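Local coordinates for (R)-2-hydroxyglutaryl-CoA dehydratase activating ATPase (Acidaminococcus fermentans, PDB 1HUX), which couples ATP hydrolysis to electron transfer, as a homodimer sharing one [4Fe-4S] cluster, to activate (R)-2-hydroxyglutaryl-CoA dehydratase in glutamate fermentation, at residues P95-V100 with I111-G116; I3-I8 with L252-K257; N120-D125 with N204-V209; C17-D22 with S46-N51. All blocks are in the same frame, centred on the assembly; numbering follows the deposited sequence.

Interaction 1: P95-V100 with I111-G116; sequences PNVHTV and IHVENG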
# COMPACT_ATOMS: atom_id res chain seq x y z
N PRO A 95 18.75 -7.15 29.26
CA PRO A 95 18.90 -8.57 29.61
C PRO A 95 17.61 -9.39 29.57
O PRO A 95 17.62 -10.54 29.16
CB PRO A 95 19.51 -8.52 31.01
CG PRO A 95 20.26 -7.20 31.01
CD PRO A 95 19.31 -6.28 30.31
N ASN A 96 16.51 -8.78 29.98
CA ASN A 96 15.23 -9.48 30.02
C ASN A 96 14.34 -9.38 28.80
O ASN A 96 13.15 -9.68 28.86
CB ASN A 96 14.45 -9.02 31.25
CG ASN A 96 15.25 -9.20 32.52
OD1 ASN A 96 15.86 -10.25 32.73
ND2 ASN A 96 15.25 -8.18 33.38
N VAL A 97 14.91 -8.97 27.67
CA VAL A 97 14.12 -8.87 26.46
C VAL A 97 13.61 -10.25 26.12
O VAL A 97 14.24 -11.25 26.46
CB VAL A 97 14.94 -8.38 25.24
CG1 VAL A 97 15.33 -6.95 25.45
CG2 VAL A 97 16.18 -9.25 25.04
N HIS A 98 12.47 -10.29 25.45
CA HIS A 98 11.88 -11.55 25.01
C HIS A 98 11.14 -11.25 23.73
O HIS A 98 10.87 -12.14 22.92
CB HIS A 98 10.94 -12.10 26.08
CG HIS A 98 11.66 -12.77 27.21
ND1 HIS A 98 12.38 -13.94 27.05
CD2 HIS A 98 11.76 -12.45 28.53
CE1 HIS A 98 12.89 -14.30 28.22
NE2 HIS A 98 12.52 -13.42 29.13
N THR A 99 10.84 -9.97 23.56
CA THR A 99 10.13 -9.49 22.39
C THR A 99 10.77 -8.19 21.91
O THR A 99 10.91 -7.22 22.67
CB THR A 99 8.61 -9.26 22.69
OG1 THR A 99 7.98 -10.52 22.98
CG2 THR A 99 7.92 -8.63 21.48
N VAL A 100 11.15 -8.19 20.63
CA VAL A 100 11.78 -7.03 20.02
C VAL A 100 10.99 -6.52 18.82
O VAL A 100 10.79 -7.24 17.84
CB VAL A 100 13.24 -7.36 19.52
CG1 VAL A 100 13.82 -6.16 18.82
CG2 VAL A 100 14.15 -7.74 20.70
N ILE A 111 10.33 -9.73 16.94
CA ILE A 111 11.13 -10.90 17.27
C ILE A 111 11.00 -11.39 18.72
O ILE A 111 11.07 -10.60 19.68
CB ILE A 111 12.63 -10.61 16.96
CG1 ILE A 111 12.78 -10.16 15.51
CG2 ILE A 111 13.48 -11.85 17.23
CD1 ILE A 111 14.17 -9.65 15.19
N HIS A 112 10.81 -12.70 18.87
CA HIS A 112 10.74 -13.26 20.21
C HIS A 112 12.17 -13.70 20.52
O HIS A 112 12.80 -14.41 19.73
CB HIS A 112 9.80 -14.47 20.26
CG HIS A 112 9.61 -15.02 21.64
ND1 HIS A 112 10.14 -16.23 22.04
CD2 HIS A 112 9.05 -14.47 22.75
CE1 HIS A 112 9.92 -16.39 23.34
NE2 HIS A 112 9.26 -15.34 23.79
N VAL A 113 12.68 -13.26 21.67
CA VAL A 113 14.06 -13.56 22.06
C VAL A 113 14.22 -14.40 23.32
O VAL A 113 13.55 -14.15 24.33
CB VAL A 113 14.87 -12.25 22.28
CG1 VAL A 113 16.28 -12.58 22.74
CG2 VAL A 113 14.91 -11.41 21.00
N GLU A 114 15.12 -15.37 23.24
CA GLU A 114 15.44 -16.26 24.35
C GLU A 114 16.95 -16.48 24.33
O GLU A 114 17.49 -17.00 23.34
CB GLU A 114 14.71 -17.60 24.20
CG GLU A 114 13.19 -17.51 24.36
CD GLU A 114 12.73 -17.36 25.81
OE1 GLU A 114 13.48 -16.79 26.64
OE2 GLU A 114 11.60 -17.81 26.11
N ASN A 115 17.62 -16.09 25.42
CA ASN A 115 19.08 -16.24 25.53
C ASN A 115 19.70 -15.61 24.30
O ASN A 115 20.31 -16.31 23.49
CB ASN A 115 19.50 -17.72 25.59
CG ASN A 115 19.07 -18.41 26.88
OD1 ASN A 115 19.42 -17.98 27.98
ND2 ASN A 115 18.31 -19.49 26.74
N GLY A 116 19.52 -14.29 24.16
CA GLY A 116 20.07 -13.56 23.03
C GLY A 116 19.86 -14.16 21.65
O GLY A 116 20.56 -13.84 20.69
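Val-100 and Ile-111 form a hydrogen-bonded antiparallel pair, with Val-100 N to Ile-111 O at 2.6 Å and Ile-111 N to Val-100 O at 2.7 Å. Thr-99 and His-112 follow as a non-hydrogen-bonded pair, and beyond them Val-113 N donates to His-98 O. These bonds join the hairpin of strands 99-104 and 107-114.

The polar side-chain contact belongs to His-98. Its ND1 donates to Val-113 O at 3.0 Å, nearly along the C=O axis (167°), although that oxygen lies 27° out of the ring plane. Glu-114 OE1 comes to the ring edge in plane, 3.1 Å from ND1, and the carboxylate stands 80° from the ring. The hydroxyl of Thr-99 has its partner in Val-209 N, in the loop that also covers His-112.

Apolar contacts gather where Val-100 and Ile-111 point. Val-113 spreads its two methyls between partners: CG2 meets Val-100 CG2 at 3.8 Å, while CG1 meets Val-97 CG2 at 4.0 Å. Beta-branched residues suit a strand packed under helix 82-93, where Ala-87 and Ala-90 lie against Val-113 and Val-100.

A leucine in place of His-98 would probably leave Val-113 O without its side-chain donor and the Glu-114 carboxylate facing an apolar group. The chemistry thus sets methyl groups toward helix 82-93, and an imidazole that continues the hydrogen bonding where the strand pairing gives out.

Interaction 2: I3-I8 with L252-K257; sequences IYTLGI and LYAYKK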
# COMPACT_ATOMS: atom_id res chain seq x y z
N ILE A 3 40.42 -6.79 22.87
CA ILE A 3 39.94 -7.32 21.58
C ILE A 3 38.84 -6.44 21.02
O ILE A 3 37.76 -6.31 21.62
CB ILE A 3 39.41 -8.76 21.70
CG1 ILE A 3 40.59 -9.71 21.85
CG2 ILE A 3 38.60 -9.14 20.44
CD1 ILE A 3 40.20 -11.20 21.85
N TYR A 4 39.11 -5.82 19.88
CA TYR A 4 38.15 -4.92 19.25
C TYR A 4 37.47 -5.56 18.06
O TYR A 4 38.13 -6.18 17.23
CB TYR A 4 38.84 -3.62 18.80
CG TYR A 4 39.39 -2.79 19.94
CD1 TYR A 4 40.56 -3.15 20.59
CD2 TYR A 4 38.73 -1.65 20.37
CE1 TYR A 4 41.06 -2.40 21.65
CE2 TYR A 4 39.20 -0.88 21.42
CZ TYR A 4 40.37 -1.26 22.06
OH TYR A 4 40.81 -0.48 23.12
N THR A 5 36.15 -5.40 17.99
CA THR A 5 35.37 -5.97 16.89
C THR A 5 34.49 -4.95 16.21
O THR A 5 34.13 -3.91 16.79
CB THR A 5 34.46 -7.16 17.36
OG1 THR A 5 34.08 -6.96 18.73
CG2 THR A 5 35.20 -8.50 17.19
N LEU A 6 34.13 -5.26 14.98
CA LEU A 6 33.33 -4.36 14.20
C LEU A 6 32.01 -4.95 13.73
O LEU A 6 31.98 -5.97 13.03
CB LEU A 6 34.15 -3.89 12.98
CG LEU A 6 33.44 -2.96 12.01
CD1 LEU A 6 33.20 -1.63 12.68
CD2 LEU A 6 34.25 -2.80 10.76
N GLY A 7 30.92 -4.29 14.14
CA GLY A 7 29.59 -4.69 13.74
C GLY A 7 29.10 -3.69 12.68
O GLY A 7 29.17 -2.47 12.89
N ILE A 8 28.64 -4.21 11.55
CA ILE A 8 28.16 -3.37 10.46
C ILE A 8 26.76 -3.79 10.01
O ILE A 8 26.55 -4.89 9.48
CB ILE A 8 29.09 -3.45 9.23
CG1 ILE A 8 30.53 -3.20 9.65
CG2 ILE A 8 28.70 -2.39 8.20
CD1 ILE A 8 31.53 -3.49 8.54
N LEU A 252 28.69 -7.98 18.62
CA LEU A 252 28.68 -8.99 19.67
C LEU A 252 28.95 -10.36 19.06
O LEU A 252 29.67 -11.15 19.64
CB LEU A 252 27.36 -8.97 20.42
CG LEU A 252 27.15 -7.73 21.30
CD1 LEU A 252 25.69 -7.61 21.74
CD2 LEU A 252 28.07 -7.80 22.51
N TYR A 253 28.37 -10.64 17.90
CA TYR A 253 28.62 -11.92 17.26
C TYR A 253 30.05 -11.99 16.76
O TYR A 253 30.60 -13.08 16.59
CB TYR A 253 27.70 -12.14 16.07
CG TYR A 253 26.42 -12.81 16.46
CD1 TYR A 253 25.20 -12.14 16.35
CD2 TYR A 253 26.42 -14.11 16.95
CE1 TYR A 253 24.01 -12.76 16.74
CE2 TYR A 253 25.24 -14.74 17.35
CZ TYR A 253 24.03 -14.06 17.24
OH TYR A 253 22.84 -14.65 17.65
N ALA A 254 30.65 -10.83 16.50
CA ALA A 254 32.02 -10.75 16.02
C ALA A 254 32.96 -11.12 17.15
O ALA A 254 33.82 -11.98 16.99
CB ALA A 254 32.33 -9.36 15.53
N TYR A 255 32.79 -10.45 18.29
CA TYR A 255 33.63 -10.71 19.45
C TYR A 255 33.47 -12.14 19.90
O TYR A 255 34.33 -12.69 20.60
CB TYR A 255 33.26 -9.79 20.60
CG TYR A 255 33.84 -10.25 21.91
CD1 TYR A 255 35.13 -9.89 22.29
CD2 TYR A 255 33.12 -11.09 22.75
CE1 TYR A 255 35.69 -10.35 23.49
CE2 TYR A 255 33.66 -11.55 23.95
CZ TYR A 255 34.94 -11.18 24.32
OH TYR A 255 35.45 -11.62 25.53
N LYS A 256 32.35 -12.75 19.53
CA LYS A 256 32.10 -14.13 19.90
C LYS A 256 32.87 -15.04 18.95
O LYS A 256 33.51 -16.00 19.37
CB LYS A 256 30.59 -14.41 19.84
CG LYS A 256 30.18 -15.77 20.39
CD LYS A 256 28.72 -15.78 20.84
CE LYS A 256 28.52 -14.91 22.08
NZ LYS A 256 27.10 -14.87 22.51
N LYS A 257 32.82 -14.71 17.67
CA LYS A 257 33.53 -15.47 16.64
C LYS A 257 35.04 -15.31 16.84
O LYS A 257 35.82 -16.15 16.40
CB LYS A 257 33.15 -14.94 15.26
CG LYS A 257 32.35 -15.91 14.44
CD LYS A 257 33.13 -17.19 14.22
CE LYS A 257 32.34 -18.18 13.37
NZ LYS A 257 33.07 -19.47 13.19
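Helix-on-sheet packing joins Thr-5 of strand 4-10 to Ala-254 and Tyr-255 of helix 245-257, bringing the last helix of the chain back onto its first strand. The two axes approach to 7.0 Å, and their N-to-C directions differ by 139°, closer to antiparallel than to parallel.

So near an approach suits small residues in the middle. Thr-5 CG2 lies 3.4 Å from Ala-254 CB, methyl against methyl, and the same CG2 faces the backbone N of Tyr-255. The hydroxyl is turned to the Tyr-255 side, OG1 being 3.5 Å from Tyr-255 CB. A threonine suits the place because its methyl packs while its hydroxyl makes weak hydrogen bonds to Leu-20 O in the adjoining strand and Ala-251 O one turn back in the helix.

At the outer end, Ile-3 CG2 reaches Tyr-255 CD1 at 4.0 Å, the two side chains crossing at about a right angle. The tyrosine CG lies anti to the backbone N (chi1 165°), and the ring's CD1 lies beside Ile-3.

A C-terminal helix that follows the last strand of the second sheet and packs on the first strand of the other is in keeping with the actin fold of this ATPase.

Interaction 3: N120-D125 with N204-V209; sequences NFQMND and NRVGIV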
# COMPACT_ATOMS: atom_id res chain seq x y z
N ASN A 120 11.31 -16.98 17.59
CA ASN A 120 10.30 -16.90 16.54
C ASN A 120 10.20 -15.44 16.12
O ASN A 120 10.68 -14.55 16.84
CB ASN A 120 8.94 -17.39 17.06
CG ASN A 120 7.87 -17.38 15.97
OD1 ASN A 120 8.13 -17.77 14.83
ND2 ASN A 120 6.66 -16.94 16.33
N PHE A 121 9.58 -15.20 14.97
CA PHE A 121 9.43 -13.84 14.47
C PHE A 121 8.40 -13.71 13.35
O PHE A 121 8.10 -14.67 12.63
CB PHE A 121 10.77 -13.35 13.92
CG PHE A 121 11.04 -13.84 12.53
CD1 PHE A 121 10.64 -13.10 11.42
CD2 PHE A 121 11.62 -15.09 12.32
CE1 PHE A 121 10.81 -13.60 10.12
CE2 PHE A 121 11.80 -15.60 11.04
CZ PHE A 121 11.39 -14.86 9.93
N GLN A 122 7.91 -12.49 13.19
CA GLN A 122 6.95 -12.15 12.15
C GLN A 122 7.50 -10.87 11.54
O GLN A 122 7.93 -9.96 12.27
CB GLN A 122 5.58 -11.89 12.78
CG GLN A 122 4.41 -12.21 11.87
CD GLN A 122 4.06 -13.69 11.87
OE1 GLN A 122 3.32 -14.16 10.99
NE2 GLN A 122 4.57 -14.43 12.85
N MET A 123 7.50 -10.77 10.22
CA MET A 123 8.01 -9.55 9.60
C MET A 123 7.26 -9.15 8.33
O MET A 123 6.78 -10.01 7.59
CB MET A 123 9.49 -9.72 9.24
CG MET A 123 9.73 -9.95 7.75
SD MET A 123 11.45 -9.75 7.26
CE MET A 123 11.66 -7.96 7.48
N ASN A 124 7.19 -7.84 8.09
CA ASN A 124 6.55 -7.31 6.90
C ASN A 124 7.61 -6.77 5.96
O ASN A 124 8.41 -5.90 6.33
CB ASN A 124 5.56 -6.20 7.24
CG ASN A 124 5.01 -5.54 6.00
OD1 ASN A 124 4.70 -6.22 5.00
ND2 ASN A 124 4.87 -4.22 6.05
N ASP A 125 7.61 -7.27 4.74
CA ASP A 125 8.62 -6.85 3.79
C ASP A 125 8.01 -6.30 2.50
O ASP A 125 8.70 -5.64 1.73
CB ASP A 125 9.52 -8.04 3.50
CG ASP A 125 10.86 -7.64 2.97
OD1 ASP A 125 10.92 -7.16 1.82
OD2 ASP A 125 11.86 -7.79 3.71
N ASN A 204 0.92 -9.76 17.21
CA ASN A 204 0.10 -10.83 17.74
C ASN A 204 0.34 -12.22 17.16
O ASN A 204 0.04 -13.22 17.81
CB ASN A 204 -1.37 -10.45 17.63
CG ASN A 204 -1.71 -9.23 18.48
OD1 ASN A 204 -1.14 -9.04 19.57
ND2 ASN A 204 -2.63 -8.40 18.00
N ARG A 205 0.89 -12.30 15.95
CA ARG A 205 1.17 -13.61 15.36
C ARG A 205 2.37 -14.24 16.10
O ARG A 205 2.69 -15.42 15.91
CB ARG A 205 1.50 -13.48 13.88
CG ARG A 205 0.46 -12.76 13.06
CD ARG A 205 -0.84 -13.54 13.01
NE ARG A 205 -1.83 -12.86 12.18
CZ ARG A 205 -3.06 -13.31 11.95
NH1 ARG A 205 -3.46 -14.46 12.49
NH2 ARG A 205 -3.89 -12.61 11.18
N VAL A 206 3.03 -13.44 16.94
CA VAL A 206 4.21 -13.88 17.68
C VAL A 206 3.96 -13.90 19.18
O VAL A 206 4.43 -14.78 19.89
CB VAL A 206 5.42 -12.94 17.38
CG1 VAL A 206 6.59 -13.25 18.34
CG2 VAL A 206 5.84 -13.10 15.92
N GLY A 207 3.25 -12.89 19.65
CA GLY A 207 2.94 -12.82 21.06
C GLY A 207 3.85 -11.89 21.80
O GLY A 207 5.06 -12.04 21.77
N ILE A 208 3.25 -10.91 22.48
CA ILE A 208 4.03 -9.96 23.24
C ILE A 208 4.47 -10.54 24.56
O ILE A 208 3.67 -10.67 25.49
CB ILE A 208 3.25 -8.69 23.56
CG1 ILE A 208 3.11 -7.85 22.30
CG2 ILE A 208 3.95 -7.90 24.65
CD1 ILE A 208 1.79 -8.07 21.59
N VAL A 209 5.74 -10.87 24.65
CA VAL A 209 6.23 -11.38 25.91
C VAL A 209 6.78 -10.23 26.72
O VAL A 209 6.99 -9.13 26.23
CB VAL A 209 7.35 -12.42 25.71
CG1 VAL A 209 7.87 -12.89 27.09
CG2 VAL A 209 6.80 -13.58 24.91
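Phe-121 and Val-206 bring their backbones nearest, with CA atoms 6.1 Å apart, and no hydrogen bond crosses between strand 117-124, an outermost strand of its sheet within this chain, and the loop after helix 184-204.

The contact is made by side chains meeting side chains and strand backbone, and Val-206 is at its middle. Its CG2 touches Gln-122 CB at 3.4 Å and the carbonyl carbon C of Phe-121 at 3.7 Å, so one methyl group lies against the strand backbone. Asn-120 and Gln-122 both point toward the loop, each sliding past the valine in the opposite direction. Asn-120 ND2 stops 3.9 Å from Val-206 CG2.

The bend of Gln-122 at chi2 (82°) puts its CD 3.3 Å from Arg-205 CB. The aliphatic part of the arginine does the touching, while the end of the side chain leads away; the residue as a whole is poorly ordered. Long side chains with apolar stems and polar ends fit such a surface contact.

Gly-207 turns the chain after the helix with positive phi (100°); a side chain at these backbone angles would run into the carbonyl O of Val-206.

Around this patch, Leu-202 of helix 184-204 packs on Gln-122, and His-112 of strand 107-114 lies against Val-206. Strand 107-114 is hydrogen-bonded to strand 117-124, which leads toward the cluster ligand Cys-127, whose O accepts a hydrogen bond from Asn-124 ND2.

Interaction 4: C17-D22 with S46-N51; sequences CIILKD and SEVLEN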
# COMPACT_ATOMS: atom_id res chain seq x y z
N CYS A 17 27.24 1.45 12.21
CA CYS A 17 28.44 0.73 12.60
C CYS A 17 28.69 0.81 14.08
O CYS A 17 28.45 1.83 14.74
CB CYS A 17 29.67 1.29 11.89
SG CYS A 17 29.91 0.69 10.21
N ILE A 18 29.21 -0.30 14.60
CA ILE A 18 29.56 -0.39 16.01
C ILE A 18 30.91 -1.09 16.19
O ILE A 18 31.25 -2.03 15.46
CB ILE A 18 28.47 -1.16 16.80
CG1 ILE A 18 27.25 -0.26 17.00
CG2 ILE A 18 29.03 -1.62 18.16
CD1 ILE A 18 27.51 0.92 17.94
N ILE A 19 31.68 -0.60 17.16
CA ILE A 19 32.98 -1.18 17.50
C ILE A 19 33.00 -1.32 19.02
O ILE A 19 32.80 -0.34 19.74
CB ILE A 19 34.17 -0.26 17.11
CG1 ILE A 19 34.29 -0.16 15.59
CG2 ILE A 19 35.47 -0.83 17.64
CD1 ILE A 19 35.37 0.85 15.15
N LEU A 20 33.23 -2.54 19.50
CA LEU A 20 33.32 -2.72 20.95
C LEU A 20 34.55 -3.49 21.40
O LEU A 20 35.12 -4.33 20.67
CB LEU A 20 32.04 -3.36 21.51
CG LEU A 20 31.23 -4.39 20.71
CD1 LEU A 20 32.13 -5.52 20.25
CD2 LEU A 20 30.11 -4.89 21.58
N LYS A 21 34.97 -3.16 22.62
CA LYS A 21 36.14 -3.75 23.24
C LYS A 21 35.77 -4.90 24.18
O LYS A 21 35.09 -4.69 25.19
CB LYS A 21 36.91 -2.66 23.99
CG LYS A 21 38.11 -3.13 24.80
CD LYS A 21 38.91 -1.95 25.32
CE LYS A 21 38.06 -1.02 26.14
NZ LYS A 21 38.77 0.26 26.47
N ASP A 22 36.23 -6.10 23.83
CA ASP A 22 36.00 -7.31 24.63
C ASP A 22 34.53 -7.68 24.65
O ASP A 22 34.09 -8.42 25.52
CB ASP A 22 36.51 -7.09 26.06
CG ASP A 22 38.00 -6.78 26.10
OD1 ASP A 22 38.47 -6.16 27.08
OD2 ASP A 22 38.71 -7.17 25.13
N SER A 46 34.56 3.87 7.74
CA SER A 46 35.62 4.85 7.93
C SER A 46 35.23 5.73 9.12
O SER A 46 36.03 5.97 10.03
CB SER A 46 35.73 5.72 6.68
OG SER A 46 35.57 4.92 5.51
N GLU A 47 33.98 6.19 9.10
CA GLU A 47 33.44 7.02 10.17
C GLU A 47 33.74 6.44 11.55
O GLU A 47 34.24 7.14 12.43
CB GLU A 47 31.93 7.17 10.01
CG GLU A 47 31.48 7.81 8.71
CD GLU A 47 31.67 9.31 8.70
OE1 GLU A 47 31.19 9.96 7.75
OE2 GLU A 47 32.31 9.83 9.64
N VAL A 48 33.42 5.15 11.74
CA VAL A 48 33.64 4.53 13.04
C VAL A 48 35.11 4.48 13.37
O VAL A 48 35.56 5.01 14.41
CB VAL A 48 33.12 3.07 13.12
CG1 VAL A 48 31.93 2.99 14.09
CG2 VAL A 48 32.74 2.58 11.74
N LEU A 49 35.86 3.85 12.48
CA LEU A 49 37.28 3.71 12.68
C LEU A 49 37.88 5.06 13.09
O LEU A 49 38.67 5.14 14.04
CB LEU A 49 37.92 3.16 11.40
CG LEU A 49 37.57 1.67 11.21
CD1 LEU A 49 37.94 1.18 9.81
CD2 LEU A 49 38.27 0.85 12.28
N GLU A 50 37.46 6.13 12.41
CA GLU A 50 37.96 7.46 12.74
C GLU A 50 37.56 7.85 14.15
O GLU A 50 38.41 8.17 14.98
CB GLU A 50 37.45 8.50 11.75
CG GLU A 50 38.16 8.46 10.42
CD GLU A 50 37.88 9.70 9.60
OE1 GLU A 50 36.69 9.95 9.29
OE2 GLU A 50 38.84 10.43 9.28
N ASN A 51 36.26 7.83 14.40
CA ASN A 51 35.74 8.19 15.71
C ASN A 51 36.50 7.47 16.80
O ASN A 51 36.80 8.05 17.85
CB ASN A 51 34.25 7.85 15.80
CG ASN A 51 33.39 8.66 14.84
OD1 ASN A 51 33.42 9.89 14.84
ND2 ASN A 51 32.61 7.96 14.01
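Cys-17 and Ile-19 of strand 14-21 pack against Val-48 of helix 40-52, a helix-on-sheet contact in the first sheet of the actin-like fold. The strand belongs to the hairpin whose turn carries ATP-binding Ser-12 and Thr-13; Ser-15 of the strand itself, also ATP-binding, lies just before the contact. The axes are 8.3 Å apart and run 34° from parallel.

Alternation along the strand sets the pattern: Cys-17 and Ile-19 point toward the helix, Ile-18 away from it. Val-48 fits between the two. Its CG2 lies 3.3 Å from Cys-17 CB and 3.7 Å from Cys-17 SG, while CG1 meets the same CB at 3.6 Å, so the fork of the valine straddles the short cysteine stem. A small residue at 17 leaves room for that fork.

Ile-19, two residues further along the strand, reaches over with its tip. CD1 anti to CA (chi2 175°) extends the chain toward the helix, and CD1 reaches Val-48 CB at 3.8 Å. The same methyl meets Leu-49 CD2 at 4.1 Å. No hydrogen bond crosses the contact, which suits its largely apolar partners.

An alanine in place of Val-48 would lose both methyls and would probably open a gap over Cys-17, though CB could still meet Ile-19.

On one flank, strand 25-33 pairs with this strand, with Val-27 beside Ile-19; on the other lies strand 4-10, with Ile-8 beside Cys-17. The reverse face of the sheet is covered by helix 245-257, where Ala-247 and Ala-251 receive Ile-18.

From the N terminus, residues 3-8 open the longest loop, which interaction 2 closes only at 252-257, nearly the whole chain later. The other three contacts all nest inside it, in series and without crossing. Interaction 4 closes first, bringing helix 40-52 onto the first sheet; it adjoins interaction 2 directly, because strands 4-10 and 14-21 are neighbours. Interaction 1 then closes a short hairpin in the second sheet. Interaction 3 follows, tying an outermost strand of that sheet within this chain to the loop after helix 184-204, and it meets interaction 1 through His-112 and Val-209. Interactions 3 and 4 lie on opposite sides of the chain's centre, their centres about 31 Å apart.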